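PDB 7LAO: aminoglycoside N(3)-acetyltransferase III from Serratia marcescens, which transfers the acetyl group of acetyl-CoA to the N3 amine of 2-deoxystreptamine antibiotics such as gentamicin and tobramycin, and so confers resistance to them. Local coordinates for residues E226-A231 with V261-Q266; T71-R76 with R184-E189; M3-S8 with P35-A40. One frame throughout, in Å; residues are numbered along the deposited sequence.

The three contacts are separate patches of one chain, none touching another. Contact 3 comes first along the sequence and joins the N-terminal segment 3-8 to the loop 35-40. Contact 2 ties the long loop after strand 56-60 to strand 185-192, and contact 1 packs helix 224-233 on helix 253-268 near the C-terminus. Contacts 1 and 2 are the nearer pair, with centres 27 Å apart and nearest atoms about 10 Å apart. Contacts 2 and 3 lie on opposite sides of the chain's centre, their centres 42 Å apart. A bound EPE molecule, probably from the crystallisation liquor, lies about 5 Å from the side chain of Tyr188 in contact 2.

Contact 1: E226-A231 with V261-Q266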
ATOM      1  N   GLU A 226       5.331  -9.398   7.893  1.00 30.29           N
ATOM      2  CA  GLU A 226       5.774  -9.143   9.253  1.00 34.85           C
ATOM      3  C   GLU A 226       7.066  -9.896   9.562  1.00 37.46           C
ATOM      4  O   GLU A 226       8.001  -9.335  10.153  1.00 37.98           O
ATOM      5  CB  GLU A 226       4.666  -9.548  10.224  1.00 41.78           C
ATOM      6  CG  GLU A 226       5.023  -9.344  11.657  1.00 44.21           C
ATOM      7  CD  GLU A 226       3.805  -9.430  12.579  1.00 56.93           C
ATOM      8  OE1 GLU A 226       3.988  -9.263  13.790  1.00 63.54           O
ATOM      9  OE2 GLU A 226       2.673  -9.661  12.102  1.00 62.23           O
ATOM     10  N   THR A 227       7.129 -11.172   9.184  1.00 32.30           N
ATOM     11  CA  THR A 227       8.325 -11.952   9.481  1.00 34.17           C
ATOM     12  C   THR A 227       9.548 -11.284   8.854  1.00 33.30           C
ATOM     13  O   THR A 227      10.560 -11.058   9.523  1.00 28.81           O
ATOM     14  CB  THR A 227       8.142 -13.397   8.979  1.00 32.79           C
ATOM     15  OG1 THR A 227       7.030 -13.990   9.656  1.00 38.34           O
ATOM     16  CG2 THR A 227       9.378 -14.273   9.256  1.00 36.55           C
ATOM     17  N   ILE A 228       9.429 -10.871   7.594  1.00 32.40           N
ATOM     18  CA  ILE A 228      10.571 -10.332   6.863  1.00 32.21           C
ATOM     19  C   ILE A 228      10.966  -8.958   7.392  1.00 30.59           C
ATOM     20  O   ILE A 228      12.159  -8.669   7.570  1.00 32.35           O
ATOM     21  CB  ILE A 228      10.264 -10.284   5.359  1.00 29.52           C
ATOM     22  CG1 ILE A 228      10.207 -11.712   4.798  1.00 32.58           C
ATOM     23  CG2 ILE A 228      11.345  -9.510   4.639  1.00 27.72           C
ATOM     24  CD1 ILE A 228       9.554 -11.790   3.445  1.00 38.47           C
ATOM     25  N   ALA A 229       9.976  -8.095   7.661  1.00 28.79           N
ATOM     26  CA  ALA A 229      10.273  -6.764   8.165  1.00 24.52           C
ATOM     27  C   ALA A 229      10.974  -6.834   9.499  1.00 23.99           C
ATOM     28  O   ALA A 229      11.934  -6.095   9.740  1.00 29.60           O
ATOM     29  CB  ALA A 229       8.987  -5.936   8.292  1.00 26.30           C
ATOM     30  N   LYS A 230      10.499  -7.702  10.390  1.00 25.75           N
ATOM     31  CA  LYS A 230      11.175  -7.854  11.676  1.00 27.27           C
ATOM     32  C   LYS A 230      12.622  -8.294  11.494  1.00 38.78           C
ATOM     33  O   LYS A 230      13.532  -7.795  12.179  1.00 33.12           O
ATOM     34  CB  LYS A 230      10.431  -8.854  12.555  1.00 39.27           C
ATOM     35  CG  LYS A 230       9.064  -8.404  13.022  1.00 44.97           C
ATOM     36  CD  LYS A 230       8.214  -9.614  13.423  1.00 58.24           C
ATOM     37  CE  LYS A 230       8.263  -9.879  14.887  1.00 64.81           C
ATOM     38  NZ  LYS A 230       7.285  -8.959  15.538  1.00 72.66           N
ATOM     39  N   ALA A 231      12.850  -9.286  10.628  1.00 29.57           N
ATOM     40  CA  ALA A 231      14.216  -9.735  10.385  1.00 28.50           C
ATOM     41  C   ALA A 231      15.047  -8.623   9.766  1.00 27.22           C
ATOM     42  O   ALA A 231      16.212  -8.441  10.152  1.00 28.19           O
ATOM     43  CB  ALA A 231      14.235 -10.973   9.475  1.00 29.18           C
ATOM     44  N   VAL A 261      13.671 -10.837  -0.754  1.00 31.72           N
ATOM     45  CA  VAL A 261      13.874 -11.892  -1.748  1.00 36.98           C
ATOM     46  C   VAL A 261      14.966 -12.852  -1.259  1.00 35.47           C
ATOM     47  O   VAL A 261      14.814 -14.075  -1.325  1.00 35.47           O
ATOM     48  CB  VAL A 261      14.198 -11.273  -3.133  1.00 31.45           C
ATOM     49  CG1 VAL A 261      14.524 -12.361  -4.190  1.00 37.01           C
ATOM     50  CG2 VAL A 261      13.036 -10.456  -3.656  1.00 30.71           C
ATOM     51  N   THR A 262      16.060 -12.299  -0.728  1.00 31.63           N
ATOM     52  CA  THR A 262      17.147 -13.095  -0.169  1.00 34.04           C
ATOM     53  C   THR A 262      16.653 -13.977   0.977  1.00 36.41           C
ATOM     54  O   THR A 262      16.957 -15.170   1.039  1.00 35.22           O
ATOM     55  CB  THR A 262      18.242 -12.144   0.345  1.00 46.49           C
ATOM     56  OG1 THR A 262      18.681 -11.302  -0.726  1.00 56.62           O
ATOM     57  CG2 THR A 262      19.434 -12.912   0.928  1.00 45.96           C
ATOM     58  N   TYR A 263      15.943 -13.365   1.930  1.00 31.84           N
ATOM     59  CA  TYR A 263      15.332 -14.085   3.043  1.00 34.04           C
ATOM     60  C   TYR A 263      14.485 -15.246   2.547  1.00 32.64           C
ATOM     61  O   TYR A 263      14.607 -16.374   3.035  1.00 34.51           O
ATOM     62  CB  TYR A 263      14.453 -13.108   3.871  1.00 30.52           C
ATOM     63  CG  TYR A 263      13.873 -13.763   5.132  1.00 33.63           C
ATOM     64  CD1 TYR A 263      14.556 -13.702   6.342  1.00 33.46           C
ATOM     65  CD2 TYR A 263      12.671 -14.484   5.095  1.00 37.25           C
ATOM     66  CE1 TYR A 263      14.057 -14.321   7.522  1.00 39.63           C
ATOM     67  CE2 TYR A 263      12.169 -15.119   6.268  1.00 40.99           C
ATOM     68  CZ  TYR A 263      12.867 -15.025   7.468  1.00 38.88           C
ATOM     69  OH  TYR A 263      12.376 -15.641   8.598  1.00 43.53           O
ATOM     70  N   LEU A 264      13.578 -14.975   1.603  1.00 33.35           N
ATOM     71  CA  LEU A 264      12.689 -16.037   1.141  1.00 38.34           C
ATOM     72  C   LEU A 264      13.468 -17.145   0.429  1.00 40.90           C
ATOM     73  O   LEU A 264      13.126 -18.334   0.544  1.00 43.06           O
ATOM     74  CB  LEU A 264      11.602 -15.460   0.229  1.00 39.91           C
ATOM     75  CG  LEU A 264      10.461 -14.691   0.932  1.00 38.17           C
ATOM     76  CD1 LEU A 264       9.592 -13.926  -0.060  1.00 34.62           C
ATOM     77  CD2 LEU A 264       9.587 -15.619   1.782  1.00 33.85           C
ATOM     78  N   GLU A 265      14.536 -16.786  -0.274  1.00 37.34           N
ATOM     79  CA  GLU A 265      15.331 -17.800  -0.959  1.00 44.81           C
ATOM     80  C   GLU A 265      16.059 -18.673   0.051  1.00 51.52           C
ATOM     81  O   GLU A 265      16.092 -19.909  -0.071  1.00 42.86           O
ATOM     82  CB  GLU A 265      16.332 -17.121  -1.883  1.00 46.44           C
ATOM     83  CG  GLU A 265      15.743 -16.469  -3.126  1.00 50.76           C
ATOM     84  CD  GLU A 265      16.827 -15.913  -4.055  1.00 68.69           C
ATOM     85  OE1 GLU A 265      17.952 -16.464  -4.059  1.00 71.54           O
ATOM     86  OE2 GLU A 265      16.555 -14.933  -4.784  1.00 76.06           O
ATOM     87  N   GLN A 266      16.688 -18.037   1.038  1.00 43.56           N
ATOM     88  CA  GLN A 266      17.465 -18.797   2.000  1.00 46.60           C
ATOM     89  C   GLN A 266      16.570 -19.693   2.845  1.00 53.64           C
ATOM     90  O   GLN A 266      17.031 -20.724   3.335  1.00 54.35           O
ATOM     91  CB  GLN A 266      18.285 -17.851   2.886  1.00 48.24           C
ATOM     92  CG  GLN A 266      19.411 -17.157   2.151  1.00 47.81           C
ATOM     93  CD  GLN A 266      20.502 -18.141   1.751  1.00 61.49           C
ATOM     94  OE1 GLN A 266      21.115 -18.776   2.614  1.00 60.37           O
ATOM     95  NE2 GLN A 266      20.721 -18.299   0.442  1.00 64.02           N
TER
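Tyr263 reaches from helix 253-268 to helix 224-233 and touches three residues there. Its CG is anti to the backbone N (chi1 -175°), and CB points at the other helix. The ring atoms then meet their partners in turn. Tyr263 CD2 lies 3.7 Å from Ile228 CG1. Tyr263 CE1 lies 3.9 Å from Ala231 CB, with CD1 slightly more distant. CE2 is about equally far from Ile228 CG1 and Thr227 CG2. Tyr263 CZ then meets Thr227 CG2 at 4.0 Å. At the tip, Tyr263 OH comes to 3.4 Å from the methyl CG2 of Thr227. The side chains of Thr227 and Tyr263 cross at about a right angle. All three partners lie on the same side of the ring plane and approach it obliquely.

The contact is a helix-helix packing in the C-terminal part of the antibiotic N-acetyltransferase fold. The two short helical segments run at 112° to each other, and their axes come no closer than 10.5 Å. Tyr263 bridges much of that separation. No hydrogen bond joins the segments.

Ile228 also meets Leu264. Ile228 CD1 stands 3.9 Å from Leu264 CG and reaches both leucine methyls at slightly longer range. These two side chains are buried and cross at about a right angle. Leu171 of helix 170-177 and Phe259 also pack on Ile228. Thr227 presents its methyl to the tyrosine because CG2 is anti to the backbone N. Its OG1 is hydrogen-bonded to Asp223 O, four residues earlier. Tyr263 also has an aromatic partner, since its ring stacks with that of His267.

Contact 2: T71-R76 with R184-E189; sequences TLNGAR and RRVTYE
Thr71 OG1 accepts a hydrogen bond from the backbone N of Glu189. The distance from Thr71 OG1 to Glu189 N is 2.9 Å and the bond is almost straight (179°). OG1 stands between the backbone N and the carbonyl carbon of its own residue (chi1 69°). The same hydroxyl is hydrogen-bonded to Pro67 O, so it links two parts of the backbone.

Asn73 makes two bonds to Thr187. Asn73 N donates to Thr187 O; the modelled 2.5 Å is shorter than usual, and its exact length is doubtful. Asn73 OD1 accepts from Thr187 N at 3.2 Å. That N-H lies above the carbonyl plane, 50° out of it, and the bond is bent. Thr187 thus has both its backbone N and its backbone O bound by one asparagine.

The loop 71-76 lies along one edge of strand 185-192. The other edge of this strand pairs with antiparallel strand 200-207 in a two-stranded sheet, where Val186 bonds to Asp206 and Tyr188 to Ala204. Thr71 O receives a CA-H...O contact from Tyr188 CA at 3.2 Å.

The apolar part is small. Leu72 CD1 lies 3.8 Å from Val186 CB, the two side chains crossing obliquely. Asn73 and Gly74 both have positive phi, which turns the loop. Beyond the contact, the Tyr188 ring meets that of Tyr68.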
ATOM      1  N   THR A  71     -16.184 -13.018  -4.141  1.00 77.95           N
ATOM      2  CA  THR A  71     -15.854 -13.619  -5.427  1.00 76.56           C
ATOM      3  C   THR A  71     -14.610 -14.494  -5.348  1.00 77.50           C
ATOM      4  O   THR A  71     -14.044 -14.847  -6.390  1.00 77.29           O
ATOM      5  CB  THR A  71     -15.652 -12.541  -6.501  1.00 76.96           C
ATOM      6  OG1 THR A  71     -14.456 -11.797  -6.239  1.00 69.36           O
ATOM      7  CG2 THR A  71     -16.843 -11.573  -6.546  1.00 81.25           C
ATOM      8  N   LEU A  72     -14.184 -14.860  -4.135  1.00 77.16           N
ATOM      9  CA  LEU A  72     -12.851 -15.415  -3.910  1.00 74.75           C
ATOM     10  C   LEU A  72     -12.791 -16.904  -4.214  1.00 75.19           C
ATOM     11  O   LEU A  72     -13.519 -17.703  -3.613  1.00 75.89           O
ATOM     12  CB  LEU A  72     -12.404 -15.188  -2.466  1.00 70.63           C
ATOM     13  CG  LEU A  72     -11.076 -15.871  -2.107  1.00 69.86           C
ATOM     14  CD1 LEU A  72      -9.918 -15.269  -2.893  1.00 62.52           C
ATOM     15  CD2 LEU A  72     -10.790 -15.835  -0.599  1.00 67.67           C
ATOM     16  N   ASN A  73     -11.884 -17.270  -5.124  1.00 74.94           N
ATOM     17  CA  ASN A  73     -11.582 -18.658  -5.457  1.00 79.45           C
ATOM     18  C   ASN A  73     -12.836 -19.391  -5.926  1.00 95.30           C
ATOM     19  O   ASN A  73     -13.273 -20.387  -5.336  1.00 96.72           O
ATOM     20  CB  ASN A  73     -10.930 -19.375  -4.274  1.00 71.81           C
ATOM     21  CG  ASN A  73      -9.449 -19.095  -4.179  1.00 66.34           C
ATOM     22  OD1 ASN A  73      -8.756 -18.999  -5.186  1.00 64.48           O
ATOM     23  ND2 ASN A  73      -8.957 -18.950  -2.956  1.00 69.77           N
ATOM     24  N   GLY A  74     -13.405 -18.871  -7.009  1.00103.75           N
ATOM     25  CA  GLY A  74     -14.594 -19.448  -7.597  1.00113.66           C
ATOM     26  C   GLY A  74     -15.700 -19.660  -6.588  1.00115.21           C
ATOM     27  O   GLY A  74     -16.235 -20.765  -6.472  1.00123.77           O
ATOM     28  N   ALA A  75     -16.025 -18.620  -5.823  1.00111.87           N
ATOM     29  CA  ALA A  75     -17.158 -18.682  -4.915  1.00112.48           C
ATOM     30  C   ALA A  75     -18.438 -18.478  -5.706  1.00126.48           C
ATOM     31  O   ALA A  75     -18.500 -17.598  -6.568  1.00122.22           O
ATOM     32  CB  ALA A  75     -17.037 -17.621  -3.824  1.00105.62           C
ATOM     33  N   ARG A  76     -19.447 -19.311  -5.438  1.00139.72           N
ATOM     34  CA  ARG A  76     -20.777 -19.078  -5.987  1.00151.79           C
ATOM     35  C   ARG A  76     -21.227 -17.702  -5.518  1.00150.29           C
ATOM     36  O   ARG A  76     -21.625 -17.536  -4.361  1.00151.16           O
ATOM     37  CB  ARG A  76     -21.763 -20.162  -5.546  1.00159.88           C
ATOM     38  CG  ARG A  76     -23.159 -20.002  -6.126  1.00167.86           C
ATOM     39  CD  ARG A  76     -24.153 -21.050  -5.651  1.00174.05           C
ATOM     40  NE  ARG A  76     -24.412 -20.949  -4.218  1.00173.12           N
ATOM     41  CZ  ARG A  76     -24.948 -21.915  -3.488  1.00175.72           C
ATOM     42  NH1 ARG A  76     -25.285 -23.069  -4.053  1.00179.16           N
ATOM     43  NH2 ARG A  76     -25.149 -21.737  -2.189  1.00174.48           N
ATOM     44  N   ARG A 184       1.364 -19.381  -3.081  1.00 51.49           N
ATOM     45  CA  ARG A 184      -0.093 -19.484  -3.116  1.00 52.98           C
ATOM     46  C   ARG A 184      -0.697 -18.469  -4.085  1.00 51.05           C
ATOM     47  O   ARG A 184      -0.244 -17.321  -4.179  1.00 44.25           O
ATOM     48  CB  ARG A 184      -0.668 -19.274  -1.708  1.00 51.82           C
ATOM     49  CG  ARG A 184      -0.445 -20.470  -0.766  1.00 54.69           C
ATOM     50  CD  ARG A 184      -0.558 -20.068   0.705  1.00 53.83           C
ATOM     51  NE  ARG A 184      -1.856 -19.482   1.011  1.00 49.49           N
ATOM     52  CZ  ARG A 184      -2.852 -20.129   1.613  1.00 52.41           C
ATOM     53  NH1 ARG A 184      -2.701 -21.396   1.978  1.00 54.63           N
ATOM     54  NH2 ARG A 184      -4.003 -19.508   1.846  1.00 53.85           N
ATOM     55  N   ARG A 185      -1.738 -18.901  -4.792  1.00 53.76           N
ATOM     56  CA  ARG A 185      -2.488 -18.089  -5.740  1.00 58.35           C
ATOM     57  C   ARG A 185      -3.950 -18.043  -5.316  1.00 58.98           C
ATOM     58  O   ARG A 185      -4.443 -18.942  -4.627  1.00 60.44           O
ATOM     59  CB  ARG A 185      -2.411 -18.668  -7.166  1.00 62.30           C
ATOM     60  CG  ARG A 185      -1.027 -19.102  -7.595  1.00 65.22           C
ATOM     61  CD  ARG A 185      -0.256 -17.907  -8.078  1.00 65.58           C
ATOM     62  NE  ARG A 185      -0.820 -17.359  -9.303  1.00 61.98           N
ATOM     63  CZ  ARG A 185      -0.190 -16.474 -10.064  1.00 63.55           C
ATOM     64  NH1 ARG A 185       1.003 -16.029  -9.697  1.00 58.87           N
ATOM     65  NH2 ARG A 185      -0.759 -16.018 -11.175  1.00 64.60           N
ATOM     66  N   VAL A 186      -4.647 -16.997  -5.766  1.00 54.08           N
ATOM     67  CA  VAL A 186      -6.082 -16.858  -5.563  1.00 55.94           C
ATOM     68  C   VAL A 186      -6.701 -16.378  -6.867  1.00 58.96           C
ATOM     69  O   VAL A 186      -6.004 -15.950  -7.791  1.00 59.92           O
ATOM     70  CB  VAL A 186      -6.447 -15.871  -4.436  1.00 49.69           C
ATOM     71  CG1 VAL A 186      -5.874 -16.335  -3.101  1.00 49.97           C
ATOM     72  CG2 VAL A 186      -5.940 -14.474  -4.764  1.00 50.89           C
ATOM     73  N   THR A 187      -8.036 -16.449  -6.923  1.00 59.42           N
ATOM     74  CA  THR A 187      -8.828 -15.908  -8.021  1.00 59.45           C
ATOM     75  C   THR A 187     -10.032 -15.166  -7.471  1.00 64.20           C
ATOM     76  O   THR A 187     -10.670 -15.613  -6.515  1.00 67.17           O
ATOM     77  CB  THR A 187      -9.312 -17.008  -8.966  1.00 66.18           C
ATOM     78  OG1 THR A 187     -10.139 -17.947  -8.259  1.00 67.77           O
ATOM     79  CG2 THR A 187      -8.127 -17.726  -9.485  1.00 68.00           C
ATOM     80  N   TYR A 188     -10.353 -14.040  -8.093  1.00 64.76           N
ATOM     81  CA  TYR A 188     -11.556 -13.304  -7.738  1.00 66.06           C
ATOM     82  C   TYR A 188     -12.020 -12.552  -8.976  1.00 66.08           C
ATOM     83  O   TYR A 188     -11.418 -12.660 -10.051  1.00 72.17           O
ATOM     84  CB  TYR A 188     -11.296 -12.372  -6.552  1.00 63.51           C
ATOM     85  CG  TYR A 188     -10.087 -11.494  -6.756  1.00 60.31           C
ATOM     86  CD1 TYR A 188     -10.207 -10.260  -7.376  1.00 57.52           C
ATOM     87  CD2 TYR A 188      -8.820 -11.909  -6.344  1.00 58.00           C
ATOM     88  CE1 TYR A 188      -9.111  -9.453  -7.574  1.00 57.76           C
ATOM     89  CE2 TYR A 188      -7.706 -11.105  -6.550  1.00 59.03           C
ATOM     90  CZ  TYR A 188      -7.862  -9.873  -7.165  1.00 59.70           C
ATOM     91  OH  TYR A 188      -6.781  -9.049  -7.378  1.00 57.17           O
ATOM     92  N   GLU A 189     -13.121 -11.815  -8.828  1.00 66.81           N
ATOM     93  CA  GLU A 189     -13.682 -11.038  -9.931  1.00 72.45           C
ATOM     94  C   GLU A 189     -13.914  -9.596  -9.498  1.00 70.72           C
ATOM     95  O   GLU A 189     -14.236  -9.324  -8.338  1.00 69.60           O
ATOM     96  CB  GLU A 189     -14.995 -11.638 -10.462  1.00 74.46           C
ATOM     97  CG  GLU A 189     -14.795 -12.709 -11.541  1.00 81.83           C
ATOM     98  CD  GLU A 189     -16.103 -13.197 -12.182  1.00 89.18           C
ATOM     99  OE1 GLU A 189     -16.170 -14.391 -12.552  1.00 93.01           O
ATOM    100  OE2 GLU A 189     -17.055 -12.391 -12.330  1.00 91.34           O
TER

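Contact 3: M3-S8 with P35-A40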
ATOM      1  N   MET A   3      -2.345  19.709  20.390  1.00 54.98           N
ATOM      2  CA  MET A   3      -2.437  19.342  18.983  1.00 52.07           C
ATOM      3  C   MET A   3      -1.134  19.735  18.309  1.00 45.63           C
ATOM      4  O   MET A   3      -0.726  20.904  18.375  1.00 49.67           O
ATOM      5  CB  MET A   3      -3.625  20.034  18.313  1.00 49.19           C
ATOM      6  CG  MET A   3      -4.960  19.728  19.012  1.00 57.69           C
ATOM      7  SD  MET A   3      -6.331  20.438  18.089  1.00 66.60           S
ATOM      8  CE  MET A   3      -6.021  22.198  18.323  1.00 72.97           C
ATOM      9  N   ASN A   4      -0.470  18.759  17.681  1.00 42.91           N
ATOM     10  CA  ASN A   4       0.635  19.103  16.826  1.00 41.09           C
ATOM     11  C   ASN A   4       0.147  19.929  15.627  1.00 46.48           C
ATOM     12  O   ASN A   4      -1.045  20.077  15.372  1.00 46.91           O
ATOM     13  CB  ASN A   4       1.346  17.812  16.355  1.00 42.36           C
ATOM     14  CG  ASN A   4       2.241  17.260  17.430  1.00 50.91           C
ATOM     15  OD1 ASN A   4       1.995  16.187  18.002  1.00 48.28           O
ATOM     16  ND2 ASN A   4       3.241  18.044  17.779  1.00 55.02           N
ATOM     17  N   THR A   5       1.097  20.469  14.890  1.00 51.27           N
ATOM     18  CA  THR A   5       0.842  21.443  13.845  1.00 54.36           C
ATOM     19  C   THR A   5       1.381  20.908  12.515  1.00 55.96           C
ATOM     20  O   THR A   5       2.051  19.873  12.451  1.00 46.91           O
ATOM     21  CB  THR A   5       1.445  22.804  14.234  1.00 49.36           C
ATOM     22  OG1 THR A   5       2.852  22.695  14.503  1.00 51.82           O
ATOM     23  CG2 THR A   5       0.743  23.352  15.471  1.00 50.47           C
ATOM     24  N   ILE A   6       1.041  21.573  11.414  1.00 42.80           N
ATOM     25  CA  ILE A   6       1.656  21.162  10.158  1.00 39.14           C
ATOM     26  C   ILE A   6       3.175  21.250  10.259  1.00 42.31           C
ATOM     27  O   ILE A   6       3.906  20.337   9.823  1.00 39.32           O
ATOM     28  CB  ILE A   6       1.097  21.996   8.991  1.00 39.38           C
ATOM     29  CG1 ILE A   6      -0.296  21.495   8.634  1.00 43.30           C
ATOM     30  CG2 ILE A   6       1.975  21.851   7.781  1.00 40.65           C
ATOM     31  CD1 ILE A   6      -1.077  22.455   7.711  1.00 49.15           C
ATOM     32  N   GLU A   7       3.678  22.332  10.861  1.00 38.58           N
ATOM     33  CA  GLU A   7       5.119  22.567  10.878  1.00 45.28           C
ATOM     34  C   GLU A   7       5.843  21.580  11.788  1.00 38.36           C
ATOM     35  O   GLU A   7       6.974  21.177  11.494  1.00 40.54           O
ATOM     36  CB  GLU A   7       5.423  23.994  11.327  1.00 52.24           C
ATOM     37  CG  GLU A   7       4.976  25.069  10.340  1.00 65.64           C
ATOM     38  CD  GLU A   7       3.488  25.403  10.468  1.00 71.43           C
ATOM     39  OE1 GLU A   7       2.891  25.077  11.520  1.00 61.93           O
ATOM     40  OE2 GLU A   7       2.915  25.980   9.506  1.00 78.63           O
ATOM     41  N   SER A   8       5.219  21.197  12.897  1.00 39.77           N
ATOM     42  CA  SER A   8       5.881  20.283  13.830  1.00 43.21           C
ATOM     43  C   SER A   8       5.935  18.877  13.257  1.00 38.80           C
ATOM     44  O   SER A   8       6.951  18.184  13.392  1.00 34.33           O
ATOM     45  CB  SER A   8       5.171  20.296  15.187  1.00 46.29           C
ATOM     46  OG  SER A   8       3.976  19.535  15.205  1.00 42.99           O
ATOM     47  N   PRO A  35      -3.688  14.086  17.795  1.00 45.88           N
ATOM     48  CA  PRO A  35      -4.339  15.290  17.265  1.00 50.98           C
ATOM     49  C   PRO A  35      -3.334  16.209  16.587  1.00 42.43           C
ATOM     50  O   PRO A  35      -2.232  16.453  17.080  1.00 41.82           O
ATOM     51  CB  PRO A  35      -4.986  15.937  18.516  1.00 47.15           C
ATOM     52  CG  PRO A  35      -4.290  15.315  19.671  1.00 54.82           C
ATOM     53  CD  PRO A  35      -3.881  13.943  19.251  1.00 47.84           C
ATOM     54  N   VAL A  36      -3.710  16.651  15.402  1.00 42.47           N
ATOM     55  CA  VAL A  36      -2.972  17.609  14.598  1.00 42.76           C
ATOM     56  C   VAL A  36      -3.960  18.712  14.243  1.00 47.91           C
ATOM     57  O   VAL A  36      -5.123  18.420  13.957  1.00 55.48           O
ATOM     58  CB  VAL A  36      -2.406  16.983  13.313  1.00 42.41           C
ATOM     59  CG1 VAL A  36      -1.522  17.993  12.597  1.00 43.93           C
ATOM     60  CG2 VAL A  36      -1.592  15.724  13.645  1.00 41.39           C
ATOM     61  N   GLU A  37      -3.518  19.964  14.247  1.00 43.84           N
ATOM     62  CA  GLU A  37      -4.456  21.036  13.916  1.00 46.09           C
ATOM     63  C   GLU A  37      -4.864  20.902  12.450  1.00 56.59           C
ATOM     64  O   GLU A  37      -4.000  20.769  11.584  1.00 43.69           O
ATOM     65  CB  GLU A  37      -3.841  22.414  14.182  1.00 55.33           C
ATOM     66  CG  GLU A  37      -3.677  22.756  15.651  1.00 68.10           C
ATOM     67  CD  GLU A  37      -3.674  24.261  15.910  1.00 75.86           C
ATOM     68  OE1 GLU A  37      -4.740  24.913  15.704  1.00 77.00           O
ATOM     69  OE2 GLU A  37      -2.612  24.788  16.337  1.00 74.56           O
ATOM     70  N   GLY A  38      -6.174  20.899  12.188  1.00 64.35           N
ATOM     71  CA  GLY A  38      -6.703  20.658  10.860  1.00 69.72           C
ATOM     72  C   GLY A  38      -6.885  19.198  10.484  1.00 72.44           C
ATOM     73  O   GLY A  38      -7.291  18.911   9.343  1.00 74.06           O
ATOM     74  N   GLY A  39      -6.586  18.264  11.386  1.00 55.86           N
ATOM     75  CA  GLY A  39      -6.908  16.873  11.121  1.00 51.84           C
ATOM     76  C   GLY A  39      -6.023  16.204  10.079  1.00 47.18           C
ATOM     77  O   GLY A  39      -4.898  16.627   9.779  1.00 48.37           O
ATOM     78  N   ALA A  40      -6.553  15.112   9.526  1.00 47.27           N
ATOM     79  CA  ALA A  40      -5.768  14.291   8.610  1.00 44.14           C
ATOM     80  C   ALA A  40      -5.341  15.071   7.382  1.00 42.87           C
ATOM     81  O   ALA A  40      -4.348  14.712   6.737  1.00 43.44           O
ATOM     82  CB  ALA A  40      -6.564  13.061   8.183  1.00 48.86           C
TER
HETATM   83  O   HOH W   1      -1.114  23.517  18.562  1.00 34.11           O
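Asn4 and Val36 form a single beta bridge, held by two backbone hydrogen bonds. Asn4 N donates to Pro35 O at 3.0 Å. Glu37 N donates to Asn4 O at 2.7 Å. Val36 CA makes a CA-H...O contact with Asn4 O, 3.2 Å from CA to O. The bridge ties the residues leading into helix 6-16 to the loop between helices 30-33 and 40-51, at the surface of the protein.

Side chains pack beside the bridge. Met3 CG rests against Pro35 CB at 3.8 Å. The methionine chain bends at its last torsion (chi3 -68°), which places Met3 CE 3.6 Å from Glu37 CG. Met3 and Glu37 cross at about a right angle. Thr5 and Glu37 instead lie side by side, pointing the same way, with the methyl CG2 of Thr5 near Glu37 OE2. Val36 CB points away from segment 3-8, and the side chain packs on Ser42 and Val43 of helix 40-51; its CG1 still touches Asn4 O.

Next come the groups that set the two backbones. A type II turn from Val36 to Gly39 is closed by Gly39 N bonding to Val36 O. Gly38 sits in it at backbone angles that call for glycine. On the other segment, Thr5 is the N-cap of helix 6-16. Thr5 and Ser8 form a capping box: Ser8 N donates to Thr5 OG1, and Thr5 N donates to Ser8 OG with an angle of 174°. Asn4 ND2 donates to the same Ser8 OG.

One water donates to Met3 O at 2.6 Å and to Glu37 OE2 at 3.0 Å.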